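DnaJ homolog dnj-2 (Caenorhabditis elegans, PDB 2QSA) probably acts as a membrane-bound Hsp40 co-chaperone of the DNAJC25 family, its J domain, the part described here, being expected to stimulate an Hsp70 partner. Local coordinates at residues A[8-13]-A[97-102]; A[16-21]-A[79-84]. All blocks are in the same frame, centred on the assembly; numbering follows the deposited sequence.

Interaction 1: A[8-13]-A[97-102]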
loop_
_atom_site.group_PDB
_atom_site.type_symbol
_atom_site.label_atom_id
_atom_site.label_comp_id
_atom_site.label_asym_id
_atom_site.label_seq_id
_atom_site.Cartn_x
_atom_site.Cartn_y
_atom_site.Cartn_z
ATOM N N PRO A 8 2.016 7.014 -10.067
ATOM C CA PRO A 8 2.486 5.612 -10.110
ATOM C C PRO A 8 3.701 5.317 -9.210
ATOM O O PRO A 8 3.816 4.222 -8.643
ATOM C CB PRO A 8 2.831 5.406 -11.609
ATOM C CG PRO A 8 1.872 6.329 -12.306
ATOM C CD PRO A 8 1.805 7.571 -11.429
ATOM N N GLU A 9 4.617 6.276 -9.069
ATOM C CA GLU A 9 5.830 6.004 -8.304
ATOM C C GLU A 9 5.647 6.139 -6.787
ATOM O O GLU A 9 6.533 5.765 -6.029
ATOM C CB GLU A 9 7.010 6.847 -8.788
ATOM C CG GLU A 9 6.774 8.339 -8.719
ATOM C CD GLU A 9 6.211 8.912 -10.005
ATOM O OE1 GLU A 9 5.321 8.287 -10.623
ATOM O OE2 GLU A 9 6.662 10.002 -10.399
ATOM N N LEU A 10 4.512 6.671 -6.332
ATOM C CA LEU A 10 4.339 6.855 -4.868
ATOM C C LEU A 10 3.442 5.774 -4.257
ATOM O O LEU A 10 2.454 5.365 -4.857
ATOM C CB LEU A 10 3.743 8.236 -4.537
ATOM C CG LEU A 10 4.447 9.485 -5.091
ATOM C CD1 LEU A 10 3.662 10.735 -4.713
ATOM C CD2 LEU A 10 5.852 9.572 -4.587
ATOM N N TYR A 11 3.797 5.341 -3.042
ATOM C CA TYR A 11 2.908 4.467 -2.261
ATOM C C TYR A 11 2.471 3.242 -3.083
ATOM O O TYR A 11 3.339 2.552 -3.650
ATOM C CB TYR A 11 1.713 5.304 -1.763
ATOM C CG TYR A 11 2.167 6.450 -0.870
ATOM C CD1 TYR A 11 2.754 6.176 0.378
ATOM C CD2 TYR A 11 2.025 7.797 -1.262
ATOM C CE1 TYR A 11 3.170 7.208 1.236
ATOM C CE2 TYR A 11 2.454 8.838 -0.410
ATOM C CZ TYR A 11 2.995 8.536 0.823
ATOM O OH TYR A 11 3.401 9.555 1.648
ATOM N N CYS A 12 1.159 2.955 -3.123
ATOM C CA CYS A 12 0.667 1.771 -3.867
ATOM C C CYS A 12 0.367 2.089 -5.347
ATOM O O CYS A 12 -0.394 1.344 -5.996
ATOM C CB CYS A 12 -0.588 1.176 -3.193
ATOM S SG CYS A 12 -0.187 0.640 -1.492
ATOM N N GLY A 13 0.974 3.155 -5.860
ATOM C CA GLY A 13 0.885 3.487 -7.280
ATOM C C GLY A 13 -0.515 3.905 -7.667
ATOM O O GLY A 13 -1.088 4.802 -7.010
ATOM N N GLN A 97 7.385 14.612 1.075
ATOM C CA GLN A 97 7.098 13.858 2.310
ATOM C C GLN A 97 7.352 12.363 2.109
ATOM O O GLN A 97 7.862 11.709 3.008
ATOM C CB GLN A 97 5.669 14.055 2.797
ATOM C CG GLN A 97 5.283 15.536 3.154
ATOM C CD GLN A 97 6.212 16.199 4.158
ATOM O OE1 GLN A 97 6.751 15.561 5.067
ATOM N NE2 GLN A 97 6.389 17.511 3.998
ATOM N N TYR A 98 6.986 11.847 0.936
ATOM C CA TYR A 98 7.216 10.424 0.622
ATOM C C TYR A 98 8.721 10.115 0.652
ATOM O O TYR A 98 9.198 9.210 1.372
ATOM C CB TYR A 98 6.631 10.095 -0.746
ATOM C CG TYR A 98 6.894 8.670 -1.211
ATOM C CD1 TYR A 98 6.164 7.604 -0.685
ATOM C CD2 TYR A 98 7.841 8.397 -2.185
ATOM C CE1 TYR A 98 6.344 6.335 -1.112
ATOM C CE2 TYR A 98 8.071 7.081 -2.609
ATOM C CZ TYR A 98 7.302 6.067 -2.068
ATOM O OH TYR A 98 7.516 4.772 -2.470
ATOM N N TYR A 99 9.485 10.876 -0.126
ATOM C CA TYR A 99 10.928 10.623 -0.182
ATOM C C TYR A 99 11.696 10.954 1.104
ATOM O O TYR A 99 12.631 10.205 1.473
ATOM C CB TYR A 99 11.534 11.241 -1.454
ATOM C CG TYR A 99 11.103 10.529 -2.716
ATOM C CD1 TYR A 99 11.511 9.207 -2.986
ATOM C CD2 TYR A 99 10.274 11.143 -3.638
ATOM C CE1 TYR A 99 11.097 8.527 -4.169
ATOM C CE2 TYR A 99 9.858 10.483 -4.813
ATOM C CZ TYR A 99 10.284 9.177 -5.076
ATOM O OH TYR A 99 9.864 8.561 -6.243
ATOM N N ARG A 100 11.297 12.007 1.822
ATOM C CA ARG A 100 11.929 12.388 3.106
ATOM C C ARG A 100 11.874 11.259 4.139
ATOM O O ARG A 100 12.832 10.997 4.881
ATOM C CB ARG A 100 11.225 13.596 3.731
ATOM C CG ARG A 100 11.983 14.200 4.928
ATOM C CD ARG A 100 11.122 15.105 5.803
ATOM N NE ARG A 100 10.062 14.338 6.449
ATOM C CZ ARG A 100 10.195 13.631 7.580
ATOM N NH1 ARG A 100 11.348 13.581 8.257
ATOM N NH2 ARG A 100 9.153 12.972 8.048
ATOM N N LEU A 101 10.716 10.620 4.216
ATOM C CA LEU A 101 10.513 9.586 5.205
ATOM C C LEU A 101 11.391 8.402 4.907
ATOM O O LEU A 101 11.904 7.755 5.828
ATOM C CB LEU A 101 9.057 9.147 5.238
ATOM C CG LEU A 101 8.326 9.492 6.513
ATOM C CD1 LEU A 101 7.068 8.644 6.554
ATOM C CD2 LEU A 101 9.205 9.196 7.738
ATOM N N ARG A 102 11.576 8.129 3.621
ATOM C CA ARG A 102 12.375 6.985 3.176
ATOM C C ARG A 102 13.871 7.254 3.197
ATOM O O ARG A 102 14.561 6.712 4.066
ATOM C CB ARG A 102 11.912 6.508 1.809
ATOM C CG ARG A 102 10.437 6.098 1.851
ATOM C CD ARG A 102 9.841 6.048 0.462
ATOM N NE ARG A 102 10.399 4.944 -0.308
ATOM C CZ ARG A 102 10.046 3.671 -0.145
ATOM N NH1 ARG A 102 9.122 3.324 0.758
ATOM N NH2 ARG A 102 10.615 2.734 -0.894
#
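Aromatic packing carries this contact. Tyr98, on helix 91-101, points its CB at the loop 8-13, with CG anti to the backbone N (chi1 176°). Its ring meets Tyr11 in a T-shaped stack, centroids 4.8 Å apart and planes at 71°. The edge belongs to Tyr98: its CD1 sits over one face of the Tyr11 ring, 3.6 Å from Tyr11 CE1. The two side chains reach toward each other, tip to tip.

CH-pi and apolar contacts hold the Tyr98 ring from the side of Leu10. Leu10 CA lies over one face, 4.3 Å from the ring centroid. Arg102 CD, four residues on in the chain, lies over the opposite face. Leu10 CD2 presses close to Tyr98 CD2 at 3.3 Å. The same methyl reaches Tyr99 CE2 at 4.1 Å. At the exposed margin the Tyr99 hydroxyl comes near the aliphatic part of Glu9.

Polar support is slight: Glu9 OE2 makes a weak hydrogen bond with Tyr95 OH of helix 91-101. Within the loop, Gly13 N donates to Leu10 O (2.8 Å) and closes a type II' beta turn, with Tyr11 and Cys12 at its corners. The arrangement is an N-terminal turn packed through an aromatic cluster onto the C-terminal helix of this J-domain fragment.

Interaction 2: A[16-21]-A[79-84]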
loop_
_atom_site.group_PDB
_atom_site.type_symbol
_atom_site.label_atom_id
_atom_site.label_comp_id
_atom_site.label_asym_id
_atom_site.label_seq_id
_atom_site.Cartn_x
_atom_site.Cartn_y
_atom_site.Cartn_z
ATOM N N ASN A 16 -5.247 2.505 -4.420
ATOM C CA ASN A 16 -5.306 3.093 -3.061
ATOM C C ASN A 16 -4.871 2.012 -2.049
ATOM O O ASN A 16 -5.328 0.848 -2.099
ATOM C CB ASN A 16 -6.760 3.545 -2.836
ATOM C CG ASN A 16 -7.004 4.086 -1.433
ATOM O OD1 ASN A 16 -6.542 3.532 -0.440
ATOM N ND2 ASN A 16 -7.794 5.148 -1.353
ATOM N N CYS A 17 -3.886 2.320 -1.189
ATOM C CA CYS A 17 -3.348 1.276 -0.271
ATOM C C CYS A 17 -4.421 0.685 0.682
ATOM O O CYS A 17 -4.324 -0.508 1.068
ATOM C CB CYS A 17 -2.196 1.829 0.598
ATOM S SG CYS A 17 -0.723 2.345 -0.294
ATOM N N TYR A 18 -5.385 1.523 1.101
ATOM C CA TYR A 18 -6.510 0.956 1.902
ATOM C C TYR A 18 -7.241 -0.119 1.075
ATOM O O TYR A 18 -7.562 -1.191 1.599
ATOM C CB TYR A 18 -7.494 2.025 2.297
ATOM C CG TYR A 18 -6.980 3.016 3.282
ATOM C CD1 TYR A 18 -6.978 2.731 4.671
ATOM C CD2 TYR A 18 -6.500 4.254 2.858
ATOM C CE1 TYR A 18 -6.543 3.703 5.609
ATOM C CE2 TYR A 18 -6.074 5.246 3.791
ATOM C CZ TYR A 18 -6.078 4.938 5.161
ATOM O OH TYR A 18 -5.667 5.897 6.074
ATOM N N ASP A 19 -7.503 0.162 -0.200
ATOM C CA ASP A 19 -8.208 -0.819 -1.055
ATOM C C ASP A 19 -7.375 -2.072 -1.269
ATOM O O ASP A 19 -7.918 -3.163 -1.323
ATOM C CB ASP A 19 -8.526 -0.221 -2.419
ATOM C CG ASP A 19 -9.525 0.940 -2.340
ATOM O OD1 ASP A 19 -10.204 1.081 -1.328
ATOM O OD2 ASP A 19 -9.661 1.655 -3.365
ATOM N N VAL A 20 -6.053 -1.893 -1.399
ATOM C CA VAL A 20 -5.174 -3.050 -1.582
ATOM C C VAL A 20 -5.343 -4.105 -0.474
ATOM O O VAL A 20 -5.369 -5.309 -0.736
ATOM C CB VAL A 20 -3.661 -2.620 -1.672
ATOM C CG1 VAL A 20 -2.737 -3.854 -1.643
ATOM C CG2 VAL A 20 -3.420 -1.808 -2.956
ATOM N N LEU A 21 -5.455 -3.620 0.761
ATOM C CA LEU A 21 -5.662 -4.495 1.903
ATOM C C LEU A 21 -7.125 -4.727 2.278
ATOM O O LEU A 21 -7.403 -5.419 3.262
ATOM C CB LEU A 21 -4.866 -3.950 3.098
ATOM C CG LEU A 21 -3.336 -3.915 2.868
ATOM C CD1 LEU A 21 -2.641 -3.325 4.134
ATOM C CD2 LEU A 21 -2.769 -5.310 2.594
ATOM N N THR A 79 -0.036 9.258 8.071
ATOM C CA THR A 79 -0.460 10.671 8.115
ATOM C C THR A 79 -0.104 11.337 6.763
ATOM O O THR A 79 -0.932 12.025 6.151
ATOM C CB THR A 79 0.234 11.375 9.304
ATOM O OG1 THR A 79 -0.271 10.818 10.526
ATOM C CG2 THR A 79 -0.035 12.887 9.252
ATOM N N ASN A 80 1.108 11.060 6.264
ATOM C CA ASN A 80 1.528 11.564 4.941
ATOM C C ASN A 80 0.620 11.037 3.822
ATOM O O ASN A 80 0.204 11.784 2.916
ATOM C CB ASN A 80 2.972 11.139 4.644
ATOM C CG ASN A 80 3.998 11.924 5.496
ATOM O OD1 ASN A 80 3.649 12.910 6.115
ATOM N ND2 ASN A 80 5.242 11.479 5.512
ATOM N N TYR A 81 0.307 9.749 3.904
ATOM C CA TYR A 81 -0.538 9.110 2.886
ATOM C C TYR A 81 -1.938 9.720 2.823
ATOM O O TYR A 81 -2.436 10.103 1.727
ATOM C CB TYR A 81 -0.664 7.606 3.173
ATOM C CG TYR A 81 -1.307 6.894 1.973
ATOM C CD1 TYR A 81 -0.716 6.972 0.687
ATOM C CD2 TYR A 81 -2.512 6.167 2.108
ATOM C CE1 TYR A 81 -1.284 6.366 -0.424
ATOM C CE2 TYR A 81 -3.107 5.559 1.007
ATOM C CZ TYR A 81 -2.501 5.637 -0.261
ATOM O OH TYR A 81 -3.040 5.022 -1.340
ATOM N N ASP A 82 -2.543 9.865 4.002
ATOM C CA ASP A 82 -3.859 10.480 4.081
ATOM C C ASP A 82 -3.864 11.925 3.536
ATOM O O ASP A 82 -4.808 12.346 2.847
ATOM C CB ASP A 82 -4.346 10.425 5.529
ATOM C CG ASP A 82 -4.734 9.019 5.960
ATOM O OD1 ASP A 82 -4.913 8.118 5.103
ATOM O OD2 ASP A 82 -4.849 8.797 7.197
ATOM N N TYR A 83 -2.810 12.671 3.828
ATOM C CA TYR A 83 -2.666 14.031 3.300
ATOM C C TYR A 83 -2.597 14.019 1.752
ATOM O O TYR A 83 -3.274 14.789 1.065
ATOM C CB TYR A 83 -1.429 14.691 3.892
ATOM C CG TYR A 83 -1.408 16.167 3.581
ATOM C CD1 TYR A 83 -1.906 17.085 4.493
ATOM C CD2 TYR A 83 -0.925 16.618 2.372
ATOM C CE1 TYR A 83 -1.891 18.436 4.205
ATOM C CE2 TYR A 83 -0.885 17.969 2.062
ATOM C CZ TYR A 83 -1.393 18.873 2.985
ATOM O OH TYR A 83 -1.367 20.222 2.695
ATOM N N TYR A 84 -1.781 13.120 1.225
ATOM C CA TYR A 84 -1.705 12.895 -0.234
ATOM C C TYR A 84 -3.050 12.543 -0.878
ATOM O O TYR A 84 -3.409 13.101 -1.917
ATOM C CB TYR A 84 -0.721 11.746 -0.421
ATOM C CG TYR A 84 -0.687 11.063 -1.766
ATOM C CD1 TYR A 84 -0.144 11.723 -2.890
ATOM C CD2 TYR A 84 -1.072 9.696 -1.900
ATOM C CE1 TYR A 84 -0.039 11.063 -4.141
ATOM C CE2 TYR A 84 -0.977 9.034 -3.148
ATOM C CZ TYR A 84 -0.441 9.690 -4.244
ATOM O OH TYR A 84 -0.318 9.015 -5.428
#
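The tight part of this contact is the phenol of Tyr81, directed from helix 75-86 at the start of the short helix 17-20. Its CG is anti to the backbone N (chi1 -169°), and CB points toward the short helix. Cys17 N donates to Tyr81 OH at 2.8 Å, and the bond is nearly straight at 170°. A side-chain oxygen thus satisfies an amide of the first helical turn. Asn16 CA lies 3.4 Å from Tyr81 OH, so the hydroxyl is closely packed. Cys17 SG approaches the Tyr81 ring obliquely, 4.2 Å from its centroid, in a sulfur-aromatic contact. The disulfide of Cys17 with Cys12 fixes this sulfur. Asn16 is the N-cap: its OD1 takes a weak bond from Tyr18 N.

Toward the partly exposed Asp82 the packing loosens and becomes polar. The side chains of Tyr18 and Tyr81 run past each other in opposite directions, no closer than 4.0 Å between Tyr18 CE2 and Tyr81 CD2. Tyr18 then extends to Asp82. Its OH donates to Asp82 OD1 in a short bond of 2.5 Å, entering on the syn lone pair. The carboxylate is nearly coplanar with the ring, 10° apart, and meets it at the edge. Lys78 forms a salt bridge with Asp82 OD2 and a weak hydrogen bond with Tyr18 OH. This positive charge probably favours the ionised carboxylate and may polarise the phenol.

Leu72 and Thr71 of helix 52-73 touch Tyr18 and Tyr81, respectively. Two tyrosine hydroxyls join the capped first helix of the J domain to the helix that follows its long helix 52-73.

How the interactions relate
Both contacts attach the N-terminal part of the chain to helices near its C-terminal end. Interaction 1 lies at the surface and depends on rings and methyls. Interaction 2 is buried, yet hydrogen bonds through tyrosine hydroxyls define it. They adjoin directly. The disulfide Cys12-Cys17 ties the loop of 8-13 to the short helix of 16-21. Tyr11 packs edge-to-face with Tyr81, extending the aromatic cluster from one contact into the other. Leu101 and Asn80 also touch, between helices 91-101 and 75-86, which are consecutive in the chain. Interaction 2 joins helix 17-20 to helix 75-86, while interaction 1 packs the preceding loop on helix 91-101.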